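Local coordinates for protein deacetylase EF_0837 (Enterococcus faecalis, PDB 2ICS) that binds two zinc ions in an amidohydrolase TIM barrel and can act in vitro as an esterase that deacetylates acetyl-(R)-mandelate, with very low efficiency, at residues 256-269 with 296-310. Residues are numbered along the deposited sequence; the frame is centred on the assembly and turned at random.
Sequences AETALREGMKAASI and VGYDWPEIIEKVTKA
Val-296, at the end of its helix, fits against one side of helix 253-261: CG2 meets Ala-256 CB, while CG1 lies by the backbone of Ala-256 and the CG of Glu-257. At Gly-297 the chain leaves the helix with positive phi, and Leu-260 CD2 rests 3.6 Å from Gly-297 CA, the methyl pressed directly on the glycine backbone. Tyr-298 illustrates how one hydroxyl can tie a helix to the chain that follows it. Tyr-298 OH accepts from Ala-266 N at 2.9 Å, with an N-H...O angle of 162°, and donates, in the ring plane, to a water that links it to the helix by donating in turn to Ala-256 O and Met-264 O. Lys-265 CG covers a face of the ring. From there the lysine runs on fully extended, and Lys-265 NZ reaches the syn lone pair of Glu-302 OE1 in a 2.8 Å salt bridge. The carboxylate is steadied from behind, since OE2 accepts from Asp-299 N within a capping box that opens helix 300-305. Lys-306 lays its chain along the backbone of 266-267, then bends at its last torsion (chi4 -57°), bringing Lys-306 NZ 2.8 Å from Ala-266 O, in the carbonyl plane. Lys-306 O accepts from Ile-269 N at 3.0 Å. Val-307 CG1 packs on Ile-269 CB, and Ala-310 CB abuts Ala-267 O. The contact thus joins the segment that leads from helix 253-261 into the barrel core to helix 300-305: the backbone of Ser-268 bonds to Phe-242 of strand 241-243 and to Ile-244 just beyond it, its OG hydrogen-bonds Asp-243, Ile-269 also touches helix 286-296, and Val-307 reaches strand 51-61.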
# COMPACT_ATOMS: atom_id res chain seq x y z
N ALA A 256 1.84 0.42 17.45
CA ALA A 256 1.36 1.61 16.75
C ALA A 256 0.97 2.70 17.74
O ALA A 256 1.24 3.88 17.52
CB ALA A 256 0.15 1.26 15.87
N GLU A 257 0.34 2.29 18.84
CA GLU A 257 -0.08 3.23 19.87
C GLU A 257 1.13 3.81 20.57
O GLU A 257 1.20 5.01 20.82
CB GLU A 257 -1.00 2.55 20.88
CG GLU A 257 -2.30 2.04 20.26
CD GLU A 257 -3.10 1.14 21.19
OE1 GLU A 257 -2.47 0.39 21.97
OE2 GLU A 257 -4.34 1.18 21.13
N THR A 258 2.10 2.96 20.89
CA THR A 258 3.31 3.43 21.56
C THR A 258 4.02 4.42 20.65
O THR A 258 4.44 5.49 21.10
CB THR A 258 4.26 2.27 21.88
OG1 THR A 258 3.63 1.38 22.81
CG2 THR A 258 5.55 2.79 22.50
N ALA A 259 4.14 4.07 19.38
CA ALA A 259 4.80 4.95 18.42
C ALA A 259 4.12 6.32 18.37
O ALA A 259 4.79 7.35 18.39
CB ALA A 259 4.82 4.31 17.03
N LEU A 260 2.79 6.33 18.31
CA LEU A 260 2.05 7.59 18.26
C LEU A 260 2.34 8.44 19.49
O LEU A 260 2.60 9.64 19.38
CB LEU A 260 0.54 7.34 18.14
CG LEU A 260 -0.35 8.59 18.07
CD1 LEU A 260 0.06 9.45 16.88
CD2 LEU A 260 -1.81 8.18 17.94
N ARG A 261 2.30 7.82 20.67
CA ARG A 261 2.58 8.55 21.90
C ARG A 261 3.96 9.20 21.87
O ARG A 261 4.17 10.23 22.50
CB ARG A 261 2.46 7.62 23.12
CG ARG A 261 1.03 7.49 23.63
CD ARG A 261 0.89 6.45 24.73
NE ARG A 261 1.07 5.09 24.22
CZ ARG A 261 0.84 3.99 24.93
NH1 ARG A 261 0.42 4.08 26.19
NH2 ARG A 261 1.04 2.79 24.39
N GLU A 262 4.89 8.60 21.12
CA GLU A 262 6.23 9.16 21.00
C GLU A 262 6.29 10.12 19.82
O GLU A 262 7.34 10.70 19.53
CB GLU A 262 7.28 8.04 20.82
CG GLU A 262 7.59 7.28 22.11
CD GLU A 262 8.67 6.22 21.96
OE1 GLU A 262 9.68 6.47 21.26
OE2 GLU A 262 8.51 5.13 22.55
N GLY A 263 5.17 10.29 19.14
CA GLY A 263 5.12 11.21 18.02
C GLY A 263 5.48 10.60 16.68
O GLY A 263 5.79 11.32 15.73
N MSE A 264 5.45 9.27 16.60
CA MSE A 264 5.78 8.57 15.36
C MSE A 264 4.54 8.03 14.66
O MSE A 264 3.71 7.37 15.29
CB MSE A 264 6.75 7.43 15.67
CG MSE A 264 7.16 6.60 14.46
SE MSE A 264 8.20 5.04 14.98
CE MSE A 264 9.98 5.83 14.98
N LYS A 265 4.41 8.31 13.37
CA LYS A 265 3.27 7.84 12.57
C LYS A 265 3.77 7.18 11.29
O LYS A 265 4.82 7.54 10.75
CB LYS A 265 2.36 9.02 12.18
CG LYS A 265 1.73 9.75 13.35
CD LYS A 265 0.86 10.91 12.89
CE LYS A 265 0.24 11.63 14.09
NZ LYS A 265 -0.63 12.78 13.71
N ALA A 266 3.01 6.21 10.79
CA ALA A 266 3.38 5.54 9.55
C ALA A 266 3.18 6.52 8.40
O ALA A 266 2.26 7.34 8.43
CB ALA A 266 2.53 4.29 9.34
N ALA A 267 4.04 6.44 7.40
CA ALA A 267 3.95 7.33 6.24
C ALA A 267 2.83 6.87 5.32
O ALA A 267 2.16 7.69 4.68
CB ALA A 267 5.27 7.34 5.49
N SER A 268 2.64 5.56 5.24
CA SER A 268 1.61 4.99 4.39
C SER A 268 0.95 3.78 5.03
O SER A 268 1.59 3.02 5.77
CB SER A 268 2.19 4.61 3.01
OG SER A 268 3.33 3.78 3.14
N ILE A 269 -0.33 3.62 4.74
CA ILE A 269 -1.12 2.52 5.27
C ILE A 269 -1.41 1.52 4.16
O ILE A 269 -1.92 1.87 3.10
CB ILE A 269 -2.45 3.07 5.85
CG1 ILE A 269 -2.14 3.97 7.05
CG2 ILE A 269 -3.38 1.94 6.26
CD1 ILE A 269 -3.34 4.71 7.57
N VAL A 296 -6.32 3.94 16.70
CA VAL A 296 -5.01 4.13 17.31
C VAL A 296 -4.85 5.60 17.70
O VAL A 296 -4.24 5.92 18.72
CB VAL A 296 -3.85 3.75 16.34
CG1 VAL A 296 -2.52 4.32 16.83
CG2 VAL A 296 -3.74 2.24 16.24
N GLY A 297 -5.39 6.49 16.88
CA GLY A 297 -5.28 7.91 17.18
C GLY A 297 -5.13 8.85 15.99
O GLY A 297 -5.27 10.07 16.16
N TYR A 298 -4.82 8.33 14.81
CA TYR A 298 -4.68 9.18 13.62
C TYR A 298 -6.04 9.82 13.30
O TYR A 298 -7.07 9.27 13.67
CB TYR A 298 -4.24 8.35 12.41
CG TYR A 298 -2.86 7.72 12.48
CD1 TYR A 298 -2.24 7.47 13.70
CD2 TYR A 298 -2.21 7.31 11.31
CE1 TYR A 298 -1.01 6.81 13.76
CE2 TYR A 298 -0.98 6.64 11.36
CZ TYR A 298 -0.39 6.40 12.59
OH TYR A 298 0.80 5.72 12.64
N ASP A 299 -6.04 10.97 12.63
CA ASP A 299 -7.31 11.60 12.25
C ASP A 299 -7.59 11.24 10.79
O ASP A 299 -6.67 10.94 10.03
CB ASP A 299 -7.29 13.13 12.44
CG ASP A 299 -6.24 13.83 11.58
OD1 ASP A 299 -6.11 13.52 10.38
OD2 ASP A 299 -5.55 14.72 12.12
N TRP A 300 -8.86 11.28 10.39
CA TRP A 300 -9.22 10.92 9.02
C TRP A 300 -8.47 11.62 7.90
O TRP A 300 -8.09 10.98 6.91
CB TRP A 300 -10.74 11.06 8.82
CG TRP A 300 -11.51 9.98 9.54
CD1 TRP A 300 -12.38 10.14 10.58
CD2 TRP A 300 -11.43 8.57 9.29
NE1 TRP A 300 -12.84 8.91 11.00
CE2 TRP A 300 -12.27 7.93 10.23
CE3 TRP A 300 -10.72 7.78 8.38
CZ2 TRP A 300 -12.43 6.54 10.28
CZ3 TRP A 300 -10.88 6.39 8.42
CH2 TRP A 300 -11.73 5.79 9.37
N PRO A 301 -8.24 12.94 8.02
CA PRO A 301 -7.51 13.63 6.95
C PRO A 301 -6.13 13.03 6.67
O PRO A 301 -5.77 12.81 5.51
CB PRO A 301 -7.43 15.07 7.46
CG PRO A 301 -8.72 15.21 8.25
CD PRO A 301 -8.78 13.90 9.00
N GLU A 302 -5.35 12.77 7.71
CA GLU A 302 -4.03 12.20 7.48
C GLU A 302 -4.15 10.75 7.02
O GLU A 302 -3.36 10.27 6.21
CB GLU A 302 -3.14 12.33 8.73
CG GLU A 302 -3.61 11.57 9.96
CD GLU A 302 -2.89 12.03 11.22
OE1 GLU A 302 -1.73 12.48 11.12
OE2 GLU A 302 -3.48 11.94 12.32
N ILE A 303 -5.17 10.05 7.52
CA ILE A 303 -5.40 8.67 7.12
C ILE A 303 -5.61 8.62 5.60
O ILE A 303 -4.97 7.83 4.91
CB ILE A 303 -6.63 8.09 7.84
CG1 ILE A 303 -6.31 7.91 9.32
CG2 ILE A 303 -7.04 6.75 7.21
CD1 ILE A 303 -7.50 7.45 10.16
N ILE A 304 -6.48 9.49 5.08
CA ILE A 304 -6.75 9.55 3.65
C ILE A 304 -5.47 9.84 2.86
O ILE A 304 -5.21 9.22 1.82
CB ILE A 304 -7.79 10.66 3.31
CG1 ILE A 304 -9.18 10.22 3.75
CG2 ILE A 304 -7.78 10.98 1.82
CD1 ILE A 304 -9.67 8.95 3.08
N GLU A 305 -4.68 10.78 3.36
CA GLU A 305 -3.44 11.13 2.71
C GLU A 305 -2.49 9.93 2.67
O GLU A 305 -1.73 9.77 1.72
CB GLU A 305 -2.77 12.30 3.44
CG GLU A 305 -1.43 12.72 2.85
CD GLU A 305 -0.86 13.95 3.53
OE1 GLU A 305 -1.52 15.01 3.47
OE2 GLU A 305 0.24 13.86 4.11
N LYS A 306 -2.57 9.09 3.69
CA LYS A 306 -1.71 7.92 3.78
C LYS A 306 -2.10 6.73 2.90
O LYS A 306 -1.37 5.74 2.83
CB LYS A 306 -1.58 7.50 5.25
CG LYS A 306 -0.84 8.55 6.08
CD LYS A 306 -0.86 8.24 7.57
CE LYS A 306 -0.34 9.44 8.37
NZ LYS A 306 1.04 9.87 7.95
N VAL A 307 -3.25 6.83 2.23
CA VAL A 307 -3.68 5.77 1.32
C VAL A 307 -3.86 6.36 -0.08
O VAL A 307 -4.48 5.75 -0.94
CB VAL A 307 -5.02 5.09 1.76
CG1 VAL A 307 -4.83 4.37 3.08
CG2 VAL A 307 -6.13 6.13 1.85
N THR A 308 -3.32 7.56 -0.29
CA THR A 308 -3.42 8.22 -1.59
C THR A 308 -2.12 8.92 -2.00
O THR A 308 -1.32 8.37 -2.75
CB THR A 308 -4.56 9.27 -1.64
OG1 THR A 308 -4.41 10.20 -0.56
CG2 THR A 308 -5.91 8.59 -1.55
N LYS A 309 -1.92 10.13 -1.49
CA LYS A 309 -0.73 10.91 -1.83
C LYS A 309 0.59 10.23 -1.42
O LYS A 309 1.54 10.21 -2.20
CB LYS A 309 -0.81 12.30 -1.19
CG LYS A 309 0.33 13.23 -1.59
CD LYS A 309 0.23 14.56 -0.87
CE LYS A 309 1.31 15.52 -1.35
NZ LYS A 309 1.26 16.82 -0.62
N ALA A 310 0.64 9.69 -0.22
CA ALA A 310 1.86 9.04 0.25
C ALA A 310 2.25 7.84 -0.62
O ALA A 310 3.34 7.82 -1.20
CB ALA A 310 1.69 8.61 1.71
O HOH W 1 1.73 5.59 15.17
O HOH W 2 2.42 10.36 4.95